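Local coordinates for dicer Related Helicase (Caenorhabditis elegans, PDB 6M6Q), which probably hydrolyses ATP as an RNA-binding helicase of the RIG-I-like receptor family, and is represented here by its N-terminal domain, at residues Glu174-Asn179 / Gly183-Asp188; Pro26-Leu31 / Glu165-Lys170. All coordinates share one frame; numbering follows the deposited sequence.

Contacts 1 and 2 lie on the same side of the chain's centre, their own centres about 10 Å apart, and they touch. Arg30 makes the main bridge: its NE pairs with Asp188 OD2 at 2.9 Å in a salt bridge, and its NH2 gives a weak hydrogen bond to Gly183 O, so the guanidinium of contact 2 grips both ends of 183-188. Leu187 CD2 packs against the backbone carbonyl oxygen Ala27 O at 3.8 Å. The chain also joins the contacts, since helix 162-171 of contact 2 is followed in the chain by helix 174-179 of contact 1. This N-terminal piece lacks the ATP-binding helicase domains, and both are structural contacts within its helical framework.

Contact 1: residues Glu174-Asn179 / Gly183-Asp188; sequences EEEVTN and GYQKLD
The Glu176 carboxylate and the Gln185 amide stand with their planes 88° apart, on side chains that run past one another in opposing senses. Tyr184 O sits over one face of the carboxylate, 3.6 Å from Glu176 CD, and Val177 lies over one side of the amide, its CB 3.9 Å from Gln185 CD. At the amide's nitrogen end, Gln185 NE2 gives a weak but straight hydrogen bond (3.4 Å, 177°) to Glu176 O; a bend at chi2 (-65°) folds the amide back to reach it. A water links the two segments, donating to Glu176 OE1 and accepting from Lys186 N. The other carboxylate oxygen forms a salt bridge with Arg189. An alanine in place of Glu176 would probably cost Arg189 this salt bridge and leave that water less firmly held. Gln185 is the N-cap of the next helix; its N donates to the anti lone pair of Asp188 OD1 (2.8 Å). The contact thus closes the short turn joining helices 174-179 and 186-193. Gln185 also rests on Ala27 of helix 25-29, while Glu175 and Asn179 pack on His110 and Val114 of the second subunit.

Contact 2: residues Pro26-Leu31 / Glu165-Lys170; sequences PAYFRL and ETFKNK
Tyr28 and Phe167 reach toward each other from two separate helices, and their rings carry nearly all of the contact. The side chains cross at about a right angle, with ring planes 73° apart and centroids 5.6 Å from each other, an oblique pairing. The touching is local. Phe167 CZ comes in at the edge of the tyrosine ring, near its plane, 3.5 Å from Tyr28 CD2, and continues along that edge to Tyr28 CE2 at 3.8 Å. Phe167 CE1 is next in line, 3.7 Å from the same Tyr28 CD2. Both rings are thrown outward in the same way: each CG stands anti to its own backbone nitrogen (chi1 -172° for Tyr28, -171° for Phe167), extending the side chains across from one helix to the other. The backbones stay well apart as a result, Tyr28 CA and Lys168 CA being 10.0 Å from each other at their nearest.

The setting is an all-helical domain without strands, consistent with the CARD-type modules that precede the helicase in RIG-I-like receptors. Here the aromatic pair joins helix 25-29, close to the start of the chain, to helix 162-171, more than 130 residues further on. Around it the aromatic packing carries on, as Trp154 meets Tyr28 edge-to-face and Phe171 does the same to Phe167. Ile273 touches Tyr28, and Ile272 touches Phe167. The tyrosine hydroxyl, at the far end of this buried ring, is satisfied by a hydrogen bond to Leu270 O, which helps hold the hydroxyl end of the ring in place.

Contact 1: residues Glu174-Asn179 / Gly183-Asp188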
ATOM      1  N   GLU B 174      16.645  -4.281  -1.244  1.00 74.33           N
ATOM      2  CA  GLU B 174      17.881  -3.454  -1.404  1.00 82.57           C
ATOM      3  C   GLU B 174      17.586  -2.218  -2.286  1.00 76.74           C
ATOM      4  O   GLU B 174      17.974  -1.091  -1.865  1.00 62.25           O
ATOM      5  CB  GLU B 174      19.026  -4.330  -1.946  1.00 96.29           C
ATOM      6  CG  GLU B 174      20.264  -3.565  -2.441  1.00110.89           C
ATOM      7  CD  GLU B 174      21.092  -2.823  -1.395  1.00115.50           C
ATOM      8  OE1 GLU B 174      20.890  -3.054  -0.180  1.00122.67           O
ATOM      9  OE2 GLU B 174      21.946  -2.020  -1.802  1.00119.44           O
ATOM     10  N   GLU B 175      16.910  -2.395  -3.436  1.00 75.23           N
ATOM     11  CA  GLU B 175      16.695  -1.311  -4.439  1.00 85.31           C
ATOM     12  C   GLU B 175      15.705  -0.275  -3.873  1.00 78.65           C
ATOM     13  O   GLU B 175      15.950   0.943  -4.044  1.00 76.46           O
ATOM     14  CB  GLU B 175      16.220  -1.913  -5.771  1.00 95.52           C
ATOM     15  CG  GLU B 175      15.961  -0.887  -6.880  1.00103.78           C
ATOM     16  CD  GLU B 175      17.135   0.004  -7.304  1.00108.74           C
ATOM     17  OE1 GLU B 175      18.305  -0.342  -6.999  1.00105.76           O
ATOM     18  OE2 GLU B 175      16.874   1.051  -7.951  1.00 97.64           O
ATOM     19  N   GLU B 176      14.624  -0.738  -3.256  1.00 73.22           N
ATOM     20  CA  GLU B 176      13.523   0.117  -2.747  1.00 75.97           C
ATOM     21  C   GLU B 176      14.047   1.018  -1.619  1.00 71.39           C
ATOM     22  O   GLU B 176      13.677   2.222  -1.583  1.00 69.37           O
ATOM     23  CB  GLU B 176      12.376  -0.771  -2.278  1.00 82.21           C
ATOM     24  CG  GLU B 176      11.032  -0.087  -2.274  1.00 79.21           C
ATOM     25  CD  GLU B 176       9.890  -1.075  -2.308  1.00 85.97           C
ATOM     26  OE1 GLU B 176       9.917  -2.023  -1.485  1.00 84.60           O
ATOM     27  OE2 GLU B 176       9.007  -0.938  -3.188  1.00 88.43           O
ATOM     28  N   VAL B 177      14.867   0.472  -0.728  1.00 67.26           N
ATOM     29  CA  VAL B 177      15.348   1.193   0.481  1.00 69.96           C
ATOM     30  C   VAL B 177      16.462   2.162   0.066  1.00 68.77           C
ATOM     31  O   VAL B 177      16.601   3.216   0.734  1.00 60.73           O
ATOM     32  CB  VAL B 177      15.788   0.228   1.606  1.00 66.96           C
ATOM     33  CG1 VAL B 177      17.081  -0.492   1.291  1.00 68.10           C
ATOM     34  CG2 VAL B 177      15.910   0.950   2.935  1.00 69.73           C
ATOM     35  N   THR B 178      17.183   1.866  -1.020  1.00 72.35           N
ATOM     36  CA  THR B 178      18.276   2.729  -1.530  1.00 82.52           C
ATOM     37  C   THR B 178      17.666   3.958  -2.214  1.00 72.02           C
ATOM     38  O   THR B 178      18.114   5.086  -1.903  1.00 61.13           O
ATOM     39  CB  THR B 178      19.227   1.940  -2.437  1.00 86.46           C
ATOM     40  OG1 THR B 178      19.752   0.877  -1.640  1.00 92.77           O
ATOM     41  CG2 THR B 178      20.341   2.792  -3.010  1.00 81.91           C
ATOM     42  N   ASN B 179      16.629   3.755  -3.039  1.00 68.99           N
ATOM     43  CA  ASN B 179      15.987   4.830  -3.841  1.00 66.41           C
ATOM     44  C   ASN B 179      15.317   5.845  -2.907  1.00 72.19           C
ATOM     45  O   ASN B 179      15.714   7.013  -2.952  1.00 78.84           O
ATOM     46  CB  ASN B 179      15.025   4.256  -4.864  1.00 66.04           C
ATOM     47  CG  ASN B 179      15.745   3.603  -6.025  1.00 73.38           C
ATOM     48  OD1 ASN B 179      16.944   3.820  -6.225  1.00 71.93           O
ATOM     49  ND2 ASN B 179      15.022   2.820  -6.809  1.00 73.94           N
ATOM     50  N   GLY B 183      10.083   6.151   1.901  1.00 62.50           N
ATOM     51  CA  GLY B 183       8.983   5.546   1.131  1.00 61.13           C
ATOM     52  C   GLY B 183       8.569   4.216   1.712  1.00 62.06           C
ATOM     53  O   GLY B 183       9.223   3.766   2.660  1.00 62.62           O
ATOM     54  N   TYR B 184       7.522   3.604   1.144  1.00 64.51           N
ATOM     55  CA  TYR B 184       6.998   2.272   1.528  1.00 66.06           C
ATOM     56  C   TYR B 184       8.118   1.236   1.376  1.00 71.28           C
ATOM     57  O   TYR B 184       8.752   1.183   0.306  1.00 86.01           O
ATOM     58  CB  TYR B 184       5.750   1.916   0.701  1.00 67.20           C
ATOM     59  CG  TYR B 184       4.446   2.322   1.343  1.00 76.59           C
ATOM     60  CD1 TYR B 184       3.847   1.525   2.309  1.00 82.29           C
ATOM     61  CD2 TYR B 184       3.833   3.526   1.025  1.00 85.79           C
ATOM     62  CE1 TYR B 184       2.679   1.915   2.944  1.00 91.46           C
ATOM     63  CE2 TYR B 184       2.658   3.926   1.645  1.00 93.57           C
ATOM     64  CZ  TYR B 184       2.073   3.114   2.603  1.00101.05           C
ATOM     65  OH  TYR B 184       0.925   3.508   3.229  1.00 99.46           O
ATOM     66  N   GLN B 185       8.327   0.411   2.405  1.00 69.61           N
ATOM     67  CA  GLN B 185       9.297  -0.711   2.375  1.00 69.23           C
ATOM     68  C   GLN B 185       8.567  -2.026   2.622  1.00 68.46           C
ATOM     69  O   GLN B 185       7.439  -1.994   3.154  1.00 72.84           O
ATOM     70  CB  GLN B 185      10.405  -0.494   3.406  1.00 66.01           C
ATOM     71  CG  GLN B 185      11.180   0.805   3.216  1.00 63.95           C
ATOM     72  CD  GLN B 185      11.954   0.836   1.920  1.00 64.04           C
ATOM     73  OE1 GLN B 185      12.433  -0.185   1.424  1.00 61.31           O
ATOM     74  NE2 GLN B 185      12.065   2.017   1.351  1.00 61.29           N
ATOM     75  N   LYS B 186       9.198  -3.137   2.253  1.00 69.47           N
ATOM     76  CA  LYS B 186       8.676  -4.503   2.492  1.00 69.46           C
ATOM     77  C   LYS B 186       8.148  -4.593   3.934  1.00 60.61           C
ATOM     78  O   LYS B 186       7.027  -5.033   4.118  1.00 62.53           O
ATOM     79  CB  LYS B 186       9.770  -5.533   2.209  1.00 77.54           C
ATOM     80  CG  LYS B 186       9.374  -6.602   1.211  1.00 87.93           C
ATOM     81  CD  LYS B 186      10.265  -7.812   1.229  1.00 95.03           C
ATOM     82  CE  LYS B 186      11.488  -7.666   0.356  1.00102.30           C
ATOM     83  NZ  LYS B 186      12.454  -8.765   0.595  1.00106.76           N
ATOM     84  N   LEU B 187       8.931  -4.125   4.898  1.00 56.22           N
ATOM     85  CA  LEU B 187       8.597  -4.120   6.347  1.00 57.19           C
ATOM     86  C   LEU B 187       7.179  -3.560   6.573  1.00 62.16           C
ATOM     87  O   LEU B 187       6.395  -4.200   7.330  1.00 62.12           O
ATOM     88  CB  LEU B 187       9.644  -3.281   7.094  1.00 49.45           C
ATOM     89  CG  LEU B 187       9.502  -3.264   8.609  1.00 51.03           C
ATOM     90  CD1 LEU B 187       9.322  -4.677   9.156  1.00 50.19           C
ATOM     91  CD2 LEU B 187      10.698  -2.575   9.255  1.00 52.89           C
ATOM     92  N   ASP B 188       6.874  -2.397   5.994  1.00 57.32           N
ATOM     93  CA  ASP B 188       5.571  -1.716   6.173  1.00 56.19           C
ATOM     94  C   ASP B 188       4.449  -2.645   5.655  1.00 58.56           C
ATOM     95  O   ASP B 188       3.378  -2.687   6.297  1.00 61.42           O
ATOM     96  CB  ASP B 188       5.546  -0.342   5.489  1.00 54.05           C
ATOM     97  CG  ASP B 188       6.643   0.631   5.914  1.00 54.73           C
ATOM     98  OD1 ASP B 188       7.565   0.893   5.067  1.00 51.76           O
ATOM     99  OD2 ASP B 188       6.539   1.185   7.036  1.00 46.52           O
TER
HETATM  100  O   HOH W   1      11.817  -2.526   0.749  1.00 57.59           O

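Contact 2: residues Pro26-Leu31 / Glu165-Lys170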
ATOM      1  N   PRO B  26      13.363   4.827   8.760  1.00 59.65           N
ATOM      2  CA  PRO B  26      11.963   5.241   8.598  1.00 59.06           C
ATOM      3  C   PRO B  26      10.944   4.111   8.842  1.00 50.04           C
ATOM      4  O   PRO B  26      10.026   4.324   9.584  1.00 48.31           O
ATOM      5  CB  PRO B  26      11.907   5.706   7.132  1.00 64.69           C
ATOM      6  CG  PRO B  26      13.289   6.251   6.889  1.00 67.86           C
ATOM      7  CD  PRO B  26      14.203   5.308   7.655  1.00 66.25           C
ATOM      8  N   ALA B  27      11.168   2.941   8.238  1.00 45.32           N
ATOM      9  CA  ALA B  27      10.274   1.758   8.292  1.00 47.59           C
ATOM     10  C   ALA B  27      10.253   1.190   9.708  1.00 48.67           C
ATOM     11  O   ALA B  27       9.180   0.757  10.162  1.00 60.95           O
ATOM     12  CB  ALA B  27      10.723   0.708   7.304  1.00 46.09           C
ATOM     13  N   TYR B  28      11.403   1.124  10.352  1.00 49.95           N
ATOM     14  CA  TYR B  28      11.527   0.591  11.714  1.00 50.74           C
ATOM     15  C   TYR B  28      10.756   1.515  12.664  1.00 52.82           C
ATOM     16  O   TYR B  28       9.917   1.010  13.431  1.00 57.93           O
ATOM     17  CB  TYR B  28      12.991   0.392  12.104  1.00 52.18           C
ATOM     18  CG  TYR B  28      13.140  -0.341  13.415  1.00 52.97           C
ATOM     19  CD1 TYR B  28      13.373   0.343  14.601  1.00 49.62           C
ATOM     20  CD2 TYR B  28      12.921  -1.705  13.489  1.00 49.64           C
ATOM     21  CE1 TYR B  28      13.420  -0.316  15.813  1.00 49.66           C
ATOM     22  CE2 TYR B  28      12.986  -2.379  14.695  1.00 51.20           C
ATOM     23  CZ  TYR B  28      13.231  -1.681  15.861  1.00 47.94           C
ATOM     24  OH  TYR B  28      13.318  -2.354  17.047  1.00 55.21           O
ATOM     25  N   PHE B  29      10.947   2.826  12.545  1.00 53.62           N
ATOM     26  CA  PHE B  29      10.239   3.842  13.372  1.00 53.75           C
ATOM     27  C   PHE B  29       8.719   3.684  13.205  1.00 58.19           C
ATOM     28  O   PHE B  29       8.005   3.855  14.195  1.00 61.66           O
ATOM     29  CB  PHE B  29      10.675   5.257  13.006  1.00 52.79           C
ATOM     30  CG  PHE B  29       9.998   6.331  13.817  1.00 54.08           C
ATOM     31  CD1 PHE B  29      10.491   6.705  15.052  1.00 49.21           C
ATOM     32  CD2 PHE B  29       8.839   6.943  13.359  1.00 60.43           C
ATOM     33  CE1 PHE B  29       9.853   7.678  15.808  1.00 52.70           C
ATOM     34  CE2 PHE B  29       8.205   7.917  14.117  1.00 58.77           C
ATOM     35  CZ  PHE B  29       8.722   8.293  15.333  1.00 52.42           C
ATOM     36  N   ARG B  30       8.254   3.355  11.990  1.00 55.45           N
ATOM     37  CA  ARG B  30       6.807   3.253  11.628  1.00 51.83           C
ATOM     38  C   ARG B  30       6.170   1.990  12.220  1.00 52.71           C
ATOM     39  O   ARG B  30       4.955   1.901  12.153  1.00 56.01           O
ATOM     40  CB  ARG B  30       6.618   3.301  10.107  1.00 48.64           C
ATOM     41  CG  ARG B  30       6.818   4.694   9.529  1.00 48.55           C
ATOM     42  CD  ARG B  30       6.331   4.830   8.118  1.00 52.04           C
ATOM     43  NE  ARG B  30       7.053   3.996   7.167  1.00 55.62           N
ATOM     44  CZ  ARG B  30       8.042   4.421   6.362  1.00 54.04           C
ATOM     45  NH1 ARG B  30       8.477   5.671   6.426  1.00 51.41           N
ATOM     46  NH2 ARG B  30       8.586   3.585   5.491  1.00 49.05           N
ATOM     47  N   LEU B  31       6.941   1.109  12.872  1.00 56.79           N
ATOM     48  CA  LEU B  31       6.377  -0.002  13.705  1.00 50.07           C
ATOM     49  C   LEU B  31       5.836   0.580  15.028  1.00 47.26           C
ATOM     50  O   LEU B  31       4.998  -0.103  15.671  1.00 48.74           O
ATOM     51  CB  LEU B  31       7.439  -1.088  13.937  1.00 48.79           C
ATOM     52  CG  LEU B  31       7.933  -1.812  12.674  1.00 51.07           C
ATOM     53  CD1 LEU B  31       9.244  -2.538  12.921  1.00 53.03           C
ATOM     54  CD2 LEU B  31       6.901  -2.790  12.165  1.00 50.03           C
ATOM     55  N   GLU B 165      21.515  -7.786  11.090  1.00 78.13           N
ATOM     56  CA  GLU B 165      21.903  -8.065   9.684  1.00 76.04           C
ATOM     57  C   GLU B 165      20.800  -8.874   9.004  1.00 72.97           C
ATOM     58  O   GLU B 165      20.382  -8.469   7.910  1.00 75.95           O
ATOM     59  CB  GLU B 165      23.241  -8.801   9.619  1.00 89.06           C
ATOM     60  CG  GLU B 165      23.674  -9.139   8.191  1.00104.67           C
ATOM     61  CD  GLU B 165      24.735 -10.234   8.050  1.00113.73           C
ATOM     62  OE1 GLU B 165      24.790 -10.876   6.963  1.00117.15           O
ATOM     63  OE2 GLU B 165      25.506 -10.445   9.013  1.00117.00           O
ATOM     64  N   THR B 166      20.290  -9.921   9.656  1.00 72.82           N
ATOM     65  CA  THR B 166      19.189 -10.768   9.107  1.00 74.82           C
ATOM     66  C   THR B 166      17.946  -9.892   8.846  1.00 72.50           C
ATOM     67  O   THR B 166      17.404  -9.957   7.753  1.00 66.83           O
ATOM     68  CB  THR B 166      18.859 -11.945  10.037  1.00 68.59           C
ATOM     69  OG1 THR B 166      20.073 -12.522  10.514  1.00 65.60           O
ATOM     70  CG2 THR B 166      18.010 -12.998   9.364  1.00 66.69           C
ATOM     71  N   PHE B 167      17.572  -9.064   9.821  1.00 71.58           N
ATOM     72  CA  PHE B 167      16.427  -8.117   9.782  1.00 66.17           C
ATOM     73  C   PHE B 167      16.544  -7.207   8.555  1.00 66.82           C
ATOM     74  O   PHE B 167      15.584  -7.138   7.770  1.00 67.49           O
ATOM     75  CB  PHE B 167      16.401  -7.300  11.069  1.00 59.68           C
ATOM     76  CG  PHE B 167      15.188  -6.444  11.273  1.00 59.52           C
ATOM     77  CD1 PHE B 167      15.159  -5.136  10.819  1.00 61.79           C
ATOM     78  CD2 PHE B 167      14.124  -6.903  12.036  1.00 62.59           C
ATOM     79  CE1 PHE B 167      14.072  -4.320  11.091  1.00 62.86           C
ATOM     80  CE2 PHE B 167      13.040  -6.085  12.310  1.00 61.22           C
ATOM     81  CZ  PHE B 167      13.013  -4.800  11.829  1.00 61.57           C
ATOM     82  N   LYS B 168      17.696  -6.555   8.381  1.00 64.14           N
ATOM     83  CA  LYS B 168      17.958  -5.623   7.243  1.00 67.02           C
ATOM     84  C   LYS B 168      17.840  -6.382   5.917  1.00 61.44           C
ATOM     85  O   LYS B 168      17.326  -5.801   4.965  1.00 62.48           O
ATOM     86  CB  LYS B 168      19.342  -4.984   7.359  1.00 63.53           C
ATOM     87  CG  LYS B 168      19.417  -3.803   8.313  1.00 64.26           C
ATOM     88  CD  LYS B 168      20.833  -3.303   8.569  1.00 65.88           C
ATOM     89  CE  LYS B 168      20.887  -2.152   9.557  1.00 69.51           C
ATOM     90  NZ  LYS B 168      22.246  -1.977  10.118  1.00 75.59           N
ATOM     91  N   ASN B 169      18.286  -7.640   5.892  1.00 60.64           N
ATOM     92  CA  ASN B 169      18.424  -8.465   4.665  1.00 69.14           C
ATOM     93  C   ASN B 169      17.062  -9.022   4.240  1.00 68.69           C
ATOM     94  O   ASN B 169      16.785  -9.006   3.038  1.00 85.09           O
ATOM     95  CB  ASN B 169      19.433  -9.603   4.849  1.00 77.77           C
ATOM     96  CG  ASN B 169      20.883  -9.164   4.719  1.00 85.86           C
ATOM     97  OD1 ASN B 169      21.786  -9.931   5.039  1.00 94.34           O
ATOM     98  ND2 ASN B 169      21.121  -7.934   4.266  1.00 79.39           N
ATOM     99  N   LYS B 170      16.232  -9.477   5.171  1.00 71.01           N
ATOM    100  CA  LYS B 170      14.993 -10.219   4.802  1.00 74.72           C
ATOM    101  C   LYS B 170      13.779  -9.279   4.769  1.00 69.08           C
ATOM    102  O   LYS B 170      12.821  -9.625   4.078  1.00 59.22           O
ATOM    103  CB  LYS B 170      14.755 -11.398   5.744  1.00 79.96           C
ATOM    104  CG  LYS B 170      15.939 -12.341   5.909  1.00 82.28           C
ATOM    105  CD  LYS B 170      15.727 -13.700   5.309  1.00 83.63           C
ATOM    106  CE  LYS B 170      16.941 -14.223   4.576  1.00 86.66           C
ATOM    107  NZ  LYS B 170      16.546 -15.108   3.454  1.00 93.66           N
TER